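Local coordinates for protein intradiol ring-cleavage dioxygenase (Streptomyces sp. SirexAA-E, PDB 4ILV) that probably cleaves catechol-type aromatic rings between their two hydroxylated carbons, using a non-haem iron(III) centre in a secreted dioxygenase fused to a carbohydrate-binding module, at residues A[98-101]-A[102-105]; A[122-125]-A[126-129]; A[135-138]-A[139-142]. One frame throughout, in Å; residues are numbered along the deposited sequence.

Contact 1: residues A[98-101]-A[102-105]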
# COMPACT_ATOMS: atom_id res chain seq x y z
N THR A 98 6.51 0.69 -18.58
CA THR A 98 6.10 0.16 -19.87
C THR A 98 4.95 -0.82 -19.66
O THR A 98 4.00 -0.85 -20.45
CB THR A 98 7.28 -0.47 -20.65
OG1 THR A 98 7.61 -1.75 -20.10
CG2 THR A 98 8.50 0.43 -20.55
N GLY A 99 5.05 -1.63 -18.60
CA GLY A 99 3.96 -2.53 -18.23
C GLY A 99 3.34 -2.24 -16.87
O GLY A 99 3.34 -1.10 -16.39
N PHE A 100 2.83 -3.28 -16.23
CA PHE A 100 2.12 -3.10 -14.97
C PHE A 100 2.65 -4.01 -13.87
O PHE A 100 1.95 -4.31 -12.91
CB PHE A 100 0.61 -3.30 -15.17
CG PHE A 100 -0.04 -2.18 -15.94
CD1 PHE A 100 -0.68 -1.15 -15.28
CD2 PHE A 100 -0.00 -2.16 -17.33
CE1 PHE A 100 -1.27 -0.12 -15.99
CE2 PHE A 100 -0.59 -1.13 -18.04
CZ PHE A 100 -1.23 -0.11 -17.37
N ALA A 101 3.91 -4.43 -14.00
CA ALA A 101 4.52 -5.17 -12.91
C ALA A 101 4.44 -4.34 -11.62
O ALA A 101 4.66 -3.12 -11.64
CB ALA A 101 5.96 -5.55 -13.23
N PHE A 102 4.11 -4.99 -10.51
CA PHE A 102 3.98 -4.33 -9.22
C PHE A 102 2.94 -3.24 -9.19
O PHE A 102 3.05 -2.27 -8.44
CB PHE A 102 5.34 -3.84 -8.71
CG PHE A 102 6.22 -4.96 -8.28
CD1 PHE A 102 6.00 -5.59 -7.06
CD2 PHE A 102 7.22 -5.43 -9.11
CE1 PHE A 102 6.78 -6.64 -6.66
CE2 PHE A 102 8.02 -6.50 -8.72
CZ PHE A 102 7.80 -7.10 -7.49
N ARG A 103 1.91 -3.45 -10.00
CA ARG A 103 0.71 -2.62 -9.99
C ARG A 103 -0.48 -3.58 -9.95
O ARG A 103 -0.54 -4.55 -10.72
CB ARG A 103 0.65 -1.74 -11.25
CG ARG A 103 1.94 -0.96 -11.51
CD ARG A 103 1.82 -0.05 -12.71
NE ARG A 103 3.05 0.69 -12.96
CZ ARG A 103 3.37 1.84 -12.37
NH1 ARG A 103 4.51 2.45 -12.67
NH2 ARG A 103 2.54 2.39 -11.47
N GLY A 104 -1.42 -3.33 -9.06
CA GLY A 104 -2.61 -4.16 -8.98
C GLY A 104 -3.64 -3.60 -8.01
O GLY A 104 -3.27 -3.03 -6.99
N HIS A 105 -4.93 -3.77 -8.31
CA HIS A 105 -5.98 -3.26 -7.43
C HIS A 105 -6.93 -4.36 -6.97
O HIS A 105 -6.97 -5.45 -7.56
CB HIS A 105 -6.77 -2.14 -8.11
CG HIS A 105 -7.64 -2.61 -9.24
ND1 HIS A 105 -7.25 -2.53 -10.57
CD2 HIS A 105 -8.89 -3.13 -9.25
CE1 HIS A 105 -8.22 -3.01 -11.34
NE2 HIS A 105 -9.22 -3.37 -10.56

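Contact 2: residues A[122-125]-A[126-129]. With FE (Fe (III) ion), chain C; EDO (1,2-ethanediol), chain D.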
# COMPACT_ATOMS: atom_id res chain seq x y z
N GLY A 122 12.32 -1.92 -3.07
CA GLY A 122 13.68 -1.44 -2.93
C GLY A 122 13.76 0.07 -2.82
O GLY A 122 12.83 0.79 -3.20
N LEU A 123 14.87 0.56 -2.28
CA LEU A 123 15.13 1.99 -2.20
C LEU A 123 15.56 2.58 -3.55
O LEU A 123 16.26 1.92 -4.34
CB LEU A 123 16.23 2.27 -1.18
CG LEU A 123 15.93 1.99 0.28
CD1 LEU A 123 17.16 2.39 1.09
CD2 LEU A 123 14.71 2.75 0.74
N TYR A 124 15.19 3.84 -3.77
CA TYR A 124 15.61 4.59 -4.95
C TYR A 124 15.96 6.03 -4.54
O TYR A 124 15.75 6.39 -3.38
CB TYR A 124 14.55 4.49 -6.06
CG TYR A 124 13.18 5.08 -5.76
CD1 TYR A 124 12.93 6.43 -5.97
CD2 TYR A 124 12.14 4.27 -5.34
CE1 TYR A 124 11.68 6.97 -5.73
CE2 TYR A 124 10.87 4.81 -5.09
CZ TYR A 124 10.65 6.15 -5.30
OH TYR A 124 9.40 6.70 -5.06
N PRO A 125 16.54 6.85 -5.46
CA PRO A 125 17.08 8.12 -4.95
C PRO A 125 16.09 9.07 -4.26
O PRO A 125 14.99 9.35 -4.75
CB PRO A 125 17.68 8.76 -6.21
CG PRO A 125 18.08 7.57 -7.08
CD PRO A 125 16.95 6.59 -6.85
N GLY A 126 16.51 9.56 -3.09
CA GLY A 126 15.80 10.60 -2.39
C GLY A 126 14.62 10.16 -1.52
O GLY A 126 14.07 10.97 -0.80
N ARG A 127 14.24 8.89 -1.59
CA ARG A 127 13.03 8.46 -0.87
C ARG A 127 13.30 7.32 0.09
O ARG A 127 14.09 6.41 -0.20
CB ARG A 127 11.92 8.05 -1.84
CG ARG A 127 11.48 9.13 -2.82
CD ARG A 127 10.03 9.55 -2.65
NE ARG A 127 9.59 9.51 -1.26
CZ ARG A 127 8.41 9.05 -0.88
NH1 ARG A 127 7.55 8.59 -1.78
NH2 ARG A 127 8.08 9.04 0.41
N THR A 128 12.60 7.35 1.22
CA THR A 128 12.57 6.20 2.10
C THR A 128 11.71 5.11 1.46
O THR A 128 11.10 5.33 0.41
CB THR A 128 12.02 6.57 3.48
OG1 THR A 128 12.28 5.49 4.39
CG2 THR A 128 10.53 6.84 3.41
N ARG A 129 11.67 3.94 2.08
CA ARG A 129 10.93 2.81 1.53
C ARG A 129 9.41 3.02 1.66
O ARG A 129 8.92 3.43 2.72
CB ARG A 129 11.36 1.55 2.26
CG ARG A 129 11.15 0.30 1.44
CD ARG A 129 11.61 -0.93 2.20
NE ARG A 129 12.94 -0.77 2.76
CZ ARG A 129 14.08 -1.01 2.12
NH1 ARG A 129 14.09 -1.43 0.85
NH2 ARG A 129 15.22 -0.83 2.77
FE FE C . 7.44 6.11 -5.11
C1 EDO D . 7.66 9.35 -5.55
O1 EDO D . 7.37 8.41 -4.50
C2 EDO D . 7.99 8.62 -6.86
O2 EDO D . 7.13 7.47 -7.04
O HOH W 1 16.56 -1.54 -1.16
O HOH W 2 12.82 4.33 -1.95

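Contact 3: residues A[135-138]-A[139-142]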
# COMPACT_ATOMS: atom_id res chain seq x y z
N ALA A 135 -7.15 4.80 -2.39
CA ALA A 135 -8.34 4.18 -1.81
C ALA A 135 -9.58 4.96 -2.19
O ALA A 135 -9.62 6.19 -2.09
CB ALA A 135 -8.22 4.12 -0.27
N GLN A 136 -10.62 4.26 -2.64
CA GLN A 136 -11.86 4.93 -2.99
C GLN A 136 -13.07 4.13 -2.55
O GLN A 136 -13.31 3.03 -3.06
CB GLN A 136 -11.93 5.20 -4.50
CG GLN A 136 -13.12 6.06 -4.91
CD GLN A 136 -13.17 6.32 -6.41
OE1 GLN A 136 -12.69 5.51 -7.21
NE2 GLN A 136 -13.76 7.45 -6.79
N ALA A 137 -13.80 4.68 -1.60
CA ALA A 137 -15.08 4.14 -1.18
C ALA A 137 -16.10 4.43 -2.28
O ALA A 137 -15.99 5.45 -2.96
CB ALA A 137 -15.51 4.79 0.13
N PRO A 138 -17.08 3.53 -2.47
CA PRO A 138 -18.06 3.68 -3.54
C PRO A 138 -18.73 5.05 -3.53
O PRO A 138 -19.32 5.44 -2.52
CB PRO A 138 -19.09 2.58 -3.23
CG PRO A 138 -18.83 2.18 -1.82
CD PRO A 138 -17.37 2.38 -1.61
N GLY A 139 -18.60 5.78 -4.64
CA GLY A 139 -19.25 7.07 -4.80
C GLY A 139 -18.56 8.21 -4.09
O GLY A 139 -19.12 9.30 -3.96
N ARG A 140 -17.35 7.96 -3.62
CA ARG A 140 -16.59 8.98 -2.90
C ARG A 140 -15.32 9.38 -3.65
O ARG A 140 -14.88 8.66 -4.56
CB ARG A 140 -16.26 8.47 -1.49
CG ARG A 140 -17.50 8.13 -0.65
CD ARG A 140 -18.33 9.39 -0.44
NE ARG A 140 -17.51 10.46 0.14
CZ ARG A 140 -17.96 11.67 0.44
NH1 ARG A 140 -17.14 12.57 0.97
NH2 ARG A 140 -19.23 11.99 0.21
N PRO A 141 -14.73 10.53 -3.31
CA PRO A 141 -13.43 10.93 -3.85
C PRO A 141 -12.31 9.93 -3.54
O PRO A 141 -12.40 9.15 -2.59
CB PRO A 141 -13.15 12.28 -3.15
CG PRO A 141 -14.21 12.40 -2.07
CD PRO A 141 -15.37 11.62 -2.55
N VAL A 142 -11.28 9.94 -4.37
CA VAL A 142 -10.16 9.03 -4.17
C VAL A 142 -9.19 9.61 -3.14
O VAL A 142 -8.83 10.78 -3.21
CB VAL A 142 -9.39 8.81 -5.49
CG1 VAL A 142 -8.11 8.04 -5.23
CG2 VAL A 142 -10.25 8.10 -6.50
O HOH W 3 -13.02 7.27 -0.73

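Contact 1: residues A[98-101]-A[102-105]
Phe100 and Arg103 are the two ends of a type II beta turn that delivers the chain into strand 103-107, an outermost strand of the antiparallel sheet. The closing bond, Arg103 N to Phe100 O at 3.0 Å, is weak because it is bent, with 133° at the hydrogen. Phe102 holds the third position of the turn, where positive phi would usually suit glycine. Its ring leaves the turn to pack on Val56, Thr118 and Ile119, while Phe102 CD2 also lies 4.3 Å from Ala101 CB.

Arg103 is the side chain to follow, because it runs back alongside residues 99-101. Arg103 CB lies 3.3 Å from Phe100 O. With CG beside the backbone N and anti to the carbonyl carbon (chi1 -50°), the chain heads back along the turn, and Arg103 CG comes 3.5 Å from Ala101 O. From CG to NE the chain is extended. Arg103 CD meets the Phe100 ring at Phe100 CD1, 3.8 Å away, and the two side chains cross at about a right angle, with the ring and guanidinium planes 81° apart. The Phe100 ring also takes a cation-pi contact from Lys46.

Beyond CD, Arg103 NE passes 3.9 Å from Gly99 O, which is itself hydrogen-bonded by Lys46 NZ. At the tip, Arg103 NH1 donates to Asp96 O and Arg103 NH2 to Tyr44 O, both main-chain oxygens.

Contact 2: residues A[122-125]-A[126-129]
Tyr124 to Arg127 form a type II beta turn that sends 126-129 back nearly antiparallel to 122-125, closed by a long, weak bond from Arg127 N to Tyr124 O at 3.4 Å. Water 2 joins the two arms, accepting from Tyr124 N and donating to Arg127 O.

The side chains of Tyr124 and Arg127 run side by side toward the metal. Arg127 CB lies over one face of the tyrosine ring, and Arg127 CG is 3.6 Å from Tyr124 CE1. The arginine then bends at chi2 (-117°) and chi3, bringing Arg127 NH1 to within 2.7 Å of ethanediol O1 in a hydrogen bond (152° at the hydrogen), with that oxygen in the guanidinium plane. Asp158 and Gln146 also hold the guanidinium. Ethanediol, probably from the crystallisation liquor, chelates the iron through O1 and O2, perhaps as a catechol would.

Leu123 CD2 sits 4.0 Å above the plane of the Arg129 guanidinium, over its centre. Water 1, at that group's edge, bridges Arg129 NH1 to Leu123 N; Glu152 forms a salt bridge with Arg129 NE.

Tyr124 OH binds iron(III) at 2.0 Å, with the metal in the ring plane; Tyr95, His130 and His132 complete the two-tyrosine, two-histidine site of intradiol dioxygenases.

Contact 3: residues A[135-138]-A[139-142]
Gln136 reaches across the loop of a type II beta turn, Ala137 to Arg140, to the main chain of Arg140: Gln136 NE2 donates to Arg140 O at 2.8 Å. The bond is nearly straight (160° at the hydrogen), and the acceptor lies close to the plane of the side-chain amide, so one N-H points squarely at the carbonyl. The extended glutamine chain, with CG anti to the backbone N (chi1 -172°), spans the gap. Val142 CG2 packs against the same amide, 3.4 Å from Gln136 CD, a close van der Waals contact of a methyl with the amide.

The turn is closed by Arg140 N, which donates a hydrogen bond to Ala137 O, 2.9 Å away. Pro138 and Gly139 fill the two middle positions; proline suits the first, and the positive phi of Gly139 suits the second.

On the side of the loop away from the Gln136 amide, water 3 bridges the two arms. It accepts from Ala137 N at 2.8 Å and donates to Pro141 O at 2.7 Å, satisfying two main-chain groups. Closer to the strands, Val142 CA approaches Ala135 O at 3.6 Å in a CA-H...O contact. Ala135 then pairs through its backbone with Leu143, while Gln136 pairs with Leu83 on the neighbouring strand. Together these bonds close a beta hairpin, with its type II turn in the loop between antiparallel strands 130-136 and 143-148.

In the fold
All three contacts are built round type II beta turns, but they occupy different parts of the dioxygenase fold. Contact 2 belongs to the iron site itself, and its chain runs directly into strand 130-136, which begins with the ligands His130 and His132 and ends in contact 3. That strand separates the two: their centres are about 28 Å apart, on opposite sides of the centre of the chain. Contact 1 opens strand 103-107 of the same antiparallel sheet, with its centre about 21 Å from that of contact 3. It approaches contact 2 to about 8 Å between nearest atoms without touching, and the nearest atoms of the Arg103 side chain, NH1 and NH2, are both about 9 Å from the iron.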